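Local coordinates for ALDH21) (Physcomitrella patens subsp. patens, PDB 5N5S), which probably oxidises aldehydes such as D-glyceraldehyde 3-phosphate to the carboxylic acid, passing the hydride to NADP(+), at residues K38-F43 with A221-E226; P398-D403 with V420-Y425. All coordinates share one frame; numbering follows the deposited sequence.

Interaction 1: K38-F43 with A221-E226; sequences KKYNIF and ALILGE
The ring of Phe43 lies over the backbone of the helix at Gly225, one face pressed on the peptide that leads into Glu226. Gly225 CA sits 3.9 Å from the Phe43 ring centroid and only 20° off its normal, a CH-pi contact, while Gly225 C lies under the rim, 3.3 Å from Phe43 CZ. Phe43 CG stands anti to its own carbonyl carbon (chi1 -67°), which turns the ring from the strand toward the helix, and Glu226 CG meets the ring edge in plane. Without the ring, with an alanine here, the Gly225 peptide would probably lose its cover and a gap would open between strand and helix.

Leu222 fills the next position along. Its CD2 branch reaches to the strand backbone, 3.4 Å from Asn41 O, and runs alongside Ile42 CG2 at 4.1 Å; its CD1 branch turns to Tyr40 CB. The Tyr40 ring takes Ile223 CG1 at its edge, CE2 to CG1 4.3 Å. Glu226 crosses Tyr40 at about a right angle, OE1 3.8 Å from Tyr40 CD2, and its OE2 forms a salt bridge to Arg114. No hydrogen bond links the two segments.

A backbone hydrogen bond joins Phe43 to Ile241, on the edge strand of the nucleotide-binding sheet. The side chain of Leu222 lies about 12 Å from the bound NADP. The arrangement is thus an N-terminal strand packed against helix 219-229 of the Rossmann-type cofactor domain of an aldehyde dehydrogenase.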
loop_
_atom_site.group_PDB
_atom_site.type_symbol
_atom_site.label_atom_id
_atom_site.label_comp_id
_atom_site.label_asym_id
_atom_site.label_seq_id
_atom_site.Cartn_x
_atom_site.Cartn_y
_atom_site.Cartn_z
ATOM N N LYS B 38 39.099 1.643 -31.066
ATOM C CA LYS B 38 38.274 0.435 -30.956
ATOM C C LYS B 38 36.969 0.604 -31.735
ATOM O O LYS B 38 36.253 1.590 -31.541
ATOM C CB LYS B 38 37.998 0.071 -29.482
ATOM C CG LYS B 38 37.534 -1.373 -29.285
ATOM C CD LYS B 38 37.257 -1.692 -27.824
ATOM C CE LYS B 38 36.808 -3.118 -27.628
ATOM N NZ LYS B 38 36.527 -3.416 -26.197
ATOM N N LYS B 39 36.681 -0.353 -32.636
ATOM C CA LYS B 39 35.478 -0.345 -33.463
ATOM C C LYS B 39 34.316 -0.993 -32.715
ATOM O O LYS B 39 34.390 -2.170 -32.350
ATOM C CB LYS B 39 35.731 -1.019 -34.819
ATOM C CG LYS B 39 36.419 -0.100 -35.816
ATOM C CD LYS B 39 36.523 -0.740 -37.187
ATOM C CE LYS B 39 37.201 0.169 -38.183
ATOM N NZ LYS B 39 37.392 -0.492 -39.506
ATOM N N TYR B 40 33.261 -0.199 -32.450
ATOM C CA TYR B 40 32.054 -0.626 -31.743
ATOM C C TYR B 40 30.905 -0.883 -32.724
ATOM O O TYR B 40 30.985 -0.493 -33.890
ATOM C CB TYR B 40 31.640 0.434 -30.698
ATOM C CG TYR B 40 32.472 0.419 -29.433
ATOM C CD1 TYR B 40 33.701 1.069 -29.375
ATOM C CD2 TYR B 40 32.016 -0.219 -28.283
ATOM C CE1 TYR B 40 34.472 1.063 -28.211
ATOM C CE2 TYR B 40 32.773 -0.227 -27.109
ATOM C CZ TYR B 40 34.001 0.416 -27.078
ATOM O OH TYR B 40 34.750 0.408 -25.925
ATOM N N ASN B 41 29.840 -1.543 -32.246
ATOM C CA ASN B 41 28.644 -1.832 -33.033
ATOM C C ASN B 41 27.423 -1.171 -32.412
ATOM O O ASN B 41 27.314 -1.135 -31.185
ATOM C CB ASN B 41 28.404 -3.334 -33.114
ATOM C CG ASN B 41 29.228 -4.012 -34.159
ATOM O OD1 ASN B 41 28.885 -4.024 -35.346
ATOM N ND2 ASN B 41 30.347 -4.566 -33.744
ATOM N N ILE B 42 26.502 -0.659 -33.255
ATOM C CA ILE B 42 25.238 -0.063 -32.797
ATOM C C ILE B 42 24.160 -1.145 -32.811
ATOM O O ILE B 42 24.340 -2.169 -33.473
ATOM C CB ILE B 42 24.817 1.252 -33.518
ATOM C CG1 ILE B 42 24.561 1.055 -35.021
ATOM C CG2 ILE B 42 25.828 2.355 -33.268
ATOM C CD1 ILE B 42 23.413 1.879 -35.539
ATOM N N PHE B 43 23.071 -0.949 -32.070
ATOM C CA PHE B 43 22.023 -1.960 -31.987
ATOM C C PHE B 43 20.754 -1.546 -32.654
ATOM O O PHE B 43 20.201 -0.484 -32.361
ATOM C CB PHE B 43 21.783 -2.389 -30.533
ATOM C CG PHE B 43 22.985 -3.118 -29.991
ATOM C CD1 PHE B 43 24.038 -2.417 -29.409
ATOM C CD2 PHE B 43 23.101 -4.496 -30.127
ATOM C CE1 PHE B 43 25.182 -3.082 -28.976
ATOM C CE2 PHE B 43 24.237 -5.164 -29.672
ATOM C CZ PHE B 43 25.277 -4.450 -29.120
ATOM N N ALA B 221 26.316 3.002 -23.170
ATOM C CA ALA B 221 25.022 2.529 -23.661
ATOM C C ALA B 221 25.193 1.365 -24.640
ATOM O O ALA B 221 24.343 0.482 -24.685
ATOM C CB ALA B 221 24.273 3.667 -24.328
ATOM N N LEU B 222 26.292 1.359 -25.407
ATOM C CA LEU B 222 26.582 0.307 -26.382
ATOM C C LEU B 222 27.060 -0.982 -25.731
ATOM O O LEU B 222 26.786 -2.060 -26.265
ATOM C CB LEU B 222 27.549 0.785 -27.474
ATOM C CG LEU B 222 27.021 1.873 -28.413
ATOM C CD1 LEU B 222 28.130 2.453 -29.245
ATOM C CD2 LEU B 222 25.907 1.356 -29.301
ATOM N N ILE B 223 27.741 -0.881 -24.567
ATOM C CA ILE B 223 28.207 -2.037 -23.783
ATOM C C ILE B 223 26.966 -2.717 -23.167
ATOM O O ILE B 223 26.905 -3.950 -23.101
ATOM C CB ILE B 223 29.321 -1.644 -22.750
ATOM C CG1 ILE B 223 30.650 -1.325 -23.483
ATOM C CG2 ILE B 223 29.550 -2.749 -21.700
ATOM C CD1 ILE B 223 31.589 -0.369 -22.760
ATOM N N LEU B 224 25.951 -1.905 -22.803
ATOM C CA LEU B 224 24.669 -2.370 -22.284
ATOM C C LEU B 224 23.943 -3.160 -23.381
ATOM O O LEU B 224 23.386 -4.225 -23.105
ATOM C CB LEU B 224 23.819 -1.177 -21.829
ATOM C CG LEU B 224 23.084 -1.342 -20.514
ATOM C CD1 LEU B 224 24.057 -1.355 -19.324
ATOM C CD2 LEU B 224 22.088 -0.208 -20.321
ATOM N N GLY B 225 24.022 -2.659 -24.617
ATOM C CA GLY B 225 23.461 -3.311 -25.790
ATOM C C GLY B 225 24.099 -4.656 -26.052
ATOM O O GLY B 225 23.399 -5.592 -26.436
ATOM N N GLU B 226 25.440 -4.757 -25.825
ATOM C CA GLU B 226 26.246 -5.983 -25.984
ATOM C C GLU B 226 25.807 -7.043 -24.974
ATOM O O GLU B 226 25.778 -8.220 -25.309
ATOM C CB GLU B 226 27.740 -5.690 -25.807
ATOM C CG GLU B 226 28.397 -4.973 -26.978
ATOM C CD GLU B 226 29.811 -4.458 -26.741
ATOM O OE1 GLU B 226 30.148 -3.389 -27.302
ATOM O OE2 GLU B 226 30.587 -5.122 -26.014
#

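Interaction 2: P398-D403 with V420-Y425; sequences PTVIED and VLLYKY
Thr399 and Val420 open a ladder of four backbone hydrogen bonds that joins the two strands in parallel. Val420 N donates to Thr399 O at 2.9 Å, and Val420 O in turn accepts from Ile401 N at 3.0 Å. One residue pair further on, Leu422 N gives its hydrogen to Ile401 O at 2.9 Å. The last rung is the straightest: Asp403 N reaches Leu422 O at 3.0 Å with an N-H...O angle of 166°. Val420 and Leu422 therefore use both N and O toward the neighbouring strand. Three CA-H...O contacts accompany the rungs, among them Val400 CA to Val420 O at 3.3 Å.

Apolar side chains pair on both faces. On one, Val400 CG1 touches Leu422 CD1 at 4.2 Å; with CG1 anti to the backbone N (chi1 178°), that branch is the one that reaches Leu422, and Phe340 of helix 333-345 packs against Val400. On the other, Ile401 CD1 meets Leu421 CD1 at 4.4 Å, with Val375, Ala378 and Val379 of helix 365-380 packed on Ile401.

Aromatic and charged groups gather at the C-terminal end. Asp403 leaves the strand with positive phi and psi, and its CA lies 3.8 Å from CE1 of the Tyr423 ring. The Tyr423 hydroxyl is hydrogen-bonded to Val404 O, so the ring reaches from Asp403 to the chain just beyond it. Asp403 OD2 makes a salt bridge to Lys384, while Glu402 OE1 takes a salt bridge from Lys337 and a hydrogen bond with the Tyr333 hydroxyl.

Strand 395-402, helix 409-412 and strand 419-425 form a beta-alpha-beta unit with parallel neighbouring strands, here within the catalytic domain of the aldehyde dehydrogenase fold.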
loop_
_atom_site.group_PDB
_atom_site.type_symbol
_atom_site.label_atom_id
_atom_site.label_comp_id
_atom_site.label_asym_id
_atom_site.label_seq_id
_atom_site.Cartn_x
_atom_site.Cartn_y
_atom_site.Cartn_z
ATOM N N PRO B 398 38.952 24.576 -9.263
ATOM C CA PRO B 398 37.792 24.639 -8.357
ATOM C C PRO B 398 37.672 26.061 -7.797
ATOM O O PRO B 398 38.632 26.606 -7.250
ATOM C CB PRO B 398 38.116 23.594 -7.282
ATOM C CG PRO B 398 39.176 22.736 -7.871
ATOM C CD PRO B 398 39.969 23.638 -8.750
ATOM N N THR B 399 36.513 26.686 -8.040
ATOM C CA THR B 399 36.224 28.080 -7.725
ATOM C C THR B 399 35.176 28.265 -6.629
ATOM O O THR B 399 34.173 27.547 -6.597
ATOM C CB THR B 399 35.811 28.787 -9.034
ATOM O OG1 THR B 399 36.756 28.477 -10.059
ATOM C CG2 THR B 399 35.696 30.288 -8.896
ATOM N N VAL B 400 35.412 29.252 -5.744
ATOM C CA VAL B 400 34.492 29.658 -4.681
ATOM C C VAL B 400 34.335 31.190 -4.791
ATOM O O VAL B 400 35.324 31.920 -4.670
ATOM C CB VAL B 400 34.917 29.192 -3.259
ATOM C CG1 VAL B 400 33.940 29.690 -2.198
ATOM C CG2 VAL B 400 35.047 27.676 -3.181
ATOM N N ILE B 401 33.104 31.663 -5.089
ATOM C CA ILE B 401 32.806 33.097 -5.231
ATOM C C ILE B 401 31.758 33.530 -4.208
ATOM O O ILE B 401 30.662 32.972 -4.142
ATOM C CB ILE B 401 32.461 33.585 -6.673
ATOM C CG1 ILE B 401 33.082 32.687 -7.780
ATOM C CG2 ILE B 401 32.870 35.064 -6.835
ATOM C CD1 ILE B 401 32.484 32.836 -9.196
ATOM N N GLU B 402 32.107 34.554 -3.433
ATOM C CA GLU B 402 31.314 35.112 -2.348
ATOM C C GLU B 402 30.416 36.276 -2.794
ATOM O O GLU B 402 30.852 37.134 -3.561
ATOM C CB GLU B 402 32.277 35.550 -1.236
ATOM C CG GLU B 402 31.630 35.934 0.075
ATOM C CD GLU B 402 32.608 36.553 1.057
ATOM O OE1 GLU B 402 32.965 35.869 2.042
ATOM O OE2 GLU B 402 33.033 37.709 0.833
ATOM N N ASP B 403 29.166 36.298 -2.285
ATOM C CA ASP B 403 28.131 37.332 -2.463
ATOM C C ASP B 403 27.889 37.763 -3.938
ATOM O O ASP B 403 27.865 38.957 -4.253
ATOM C CB ASP B 403 28.429 38.556 -1.558
ATOM C CG ASP B 403 28.687 38.237 -0.085
ATOM O OD1 ASP B 403 27.990 37.348 0.471
ATOM O OD2 ASP B 403 29.561 38.893 0.519
ATOM N N VAL B 420 31.284 27.185 -6.710
ATOM C CA VAL B 420 30.379 27.213 -5.560
ATOM C C VAL B 420 30.196 28.674 -5.158
ATOM O O VAL B 420 31.173 29.397 -5.020
ATOM C CB VAL B 420 30.842 26.309 -4.380
ATOM C CG1 VAL B 420 29.930 26.461 -3.160
ATOM C CG2 VAL B 420 30.893 24.851 -4.809
ATOM N N LEU B 421 28.940 29.105 -5.017
ATOM C CA LEU B 421 28.575 30.462 -4.639
ATOM C C LEU B 421 28.273 30.521 -3.142
ATOM O O LEU B 421 27.281 29.940 -2.688
ATOM C CB LEU B 421 27.367 30.903 -5.472
ATOM C CG LEU B 421 27.611 31.710 -6.753
ATOM C CD1 LEU B 421 28.708 31.118 -7.637
ATOM C CD2 LEU B 421 26.346 31.792 -7.550
ATOM N N LEU B 422 29.167 31.191 -2.376
ATOM C CA LEU B 422 29.084 31.338 -0.921
ATOM C C LEU B 422 28.256 32.543 -0.485
ATOM O O LEU B 422 28.449 33.660 -0.980
ATOM C CB LEU B 422 30.485 31.458 -0.295
ATOM C CG LEU B 422 30.851 30.528 0.879
ATOM C CD1 LEU B 422 32.205 30.895 1.441
ATOM C CD2 LEU B 422 29.831 30.546 2.010
ATOM N N TYR B 423 27.353 32.306 0.472
ATOM C CA TYR B 423 26.498 33.333 1.059
ATOM C C TYR B 423 26.354 33.132 2.570
ATOM O O TYR B 423 26.413 32.002 3.069
ATOM C CB TYR B 423 25.109 33.354 0.399
ATOM C CG TYR B 423 25.106 33.568 -1.102
ATOM C CD1 TYR B 423 25.191 34.847 -1.647
ATOM C CD2 TYR B 423 24.995 32.493 -1.979
ATOM C CE1 TYR B 423 25.185 35.048 -3.026
ATOM C CE2 TYR B 423 24.970 32.684 -3.359
ATOM C CZ TYR B 423 25.059 33.963 -3.878
ATOM O OH TYR B 423 25.051 34.145 -5.239
ATOM N N LYS B 424 26.166 34.250 3.285
ATOM C CA LYS B 424 25.937 34.306 4.725
ATOM C C LYS B 424 24.452 34.608 4.966
ATOM O O LYS B 424 23.878 35.422 4.248
ATOM C CB LYS B 424 26.792 35.443 5.335
ATOM C CG LYS B 424 26.852 35.467 6.860
ATOM C CD LYS B 424 27.217 36.856 7.409
ATOM C CE LYS B 424 28.682 37.017 7.759
ATOM N NZ LYS B 424 29.020 38.410 8.169
ATOM N N TYR B 425 23.857 34.028 6.003
ATOM C CA TYR B 425 22.478 34.362 6.383
ATOM C C TYR B 425 22.394 34.554 7.896
ATOM O O TYR B 425 23.265 34.062 8.623
ATOM C CB TYR B 425 21.440 33.331 5.852
ATOM C CG TYR B 425 21.445 32.005 6.579
ATOM C CD1 TYR B 425 20.629 31.792 7.689
ATOM C CD2 TYR B 425 22.245 30.953 6.145
ATOM C CE1 TYR B 425 20.623 30.571 8.358
ATOM C CE2 TYR B 425 22.228 29.719 6.792
ATOM C CZ TYR B 425 21.430 29.540 7.909
ATOM O OH TYR B 425 21.454 28.348 8.581
#

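How the interactions relate
Interactions 1 and 2 are both largely buried, yet they lie on opposite sides of the chain's centre, their own centres about 42 Å apart, and have no structural element in common. The first brings together distant parts of the sequence, a strand near the N-terminus and a helix of the cofactor domain, and relies on side chains and an aromatic face set against helix backbone. In the second, near neighbours along the chain become adjacent strands of one sheet, so main-chain hydrogen bonding carries the contact and side chains follow the sheet's two faces. In both contacts carboxylates find their basic partners outside the two segments.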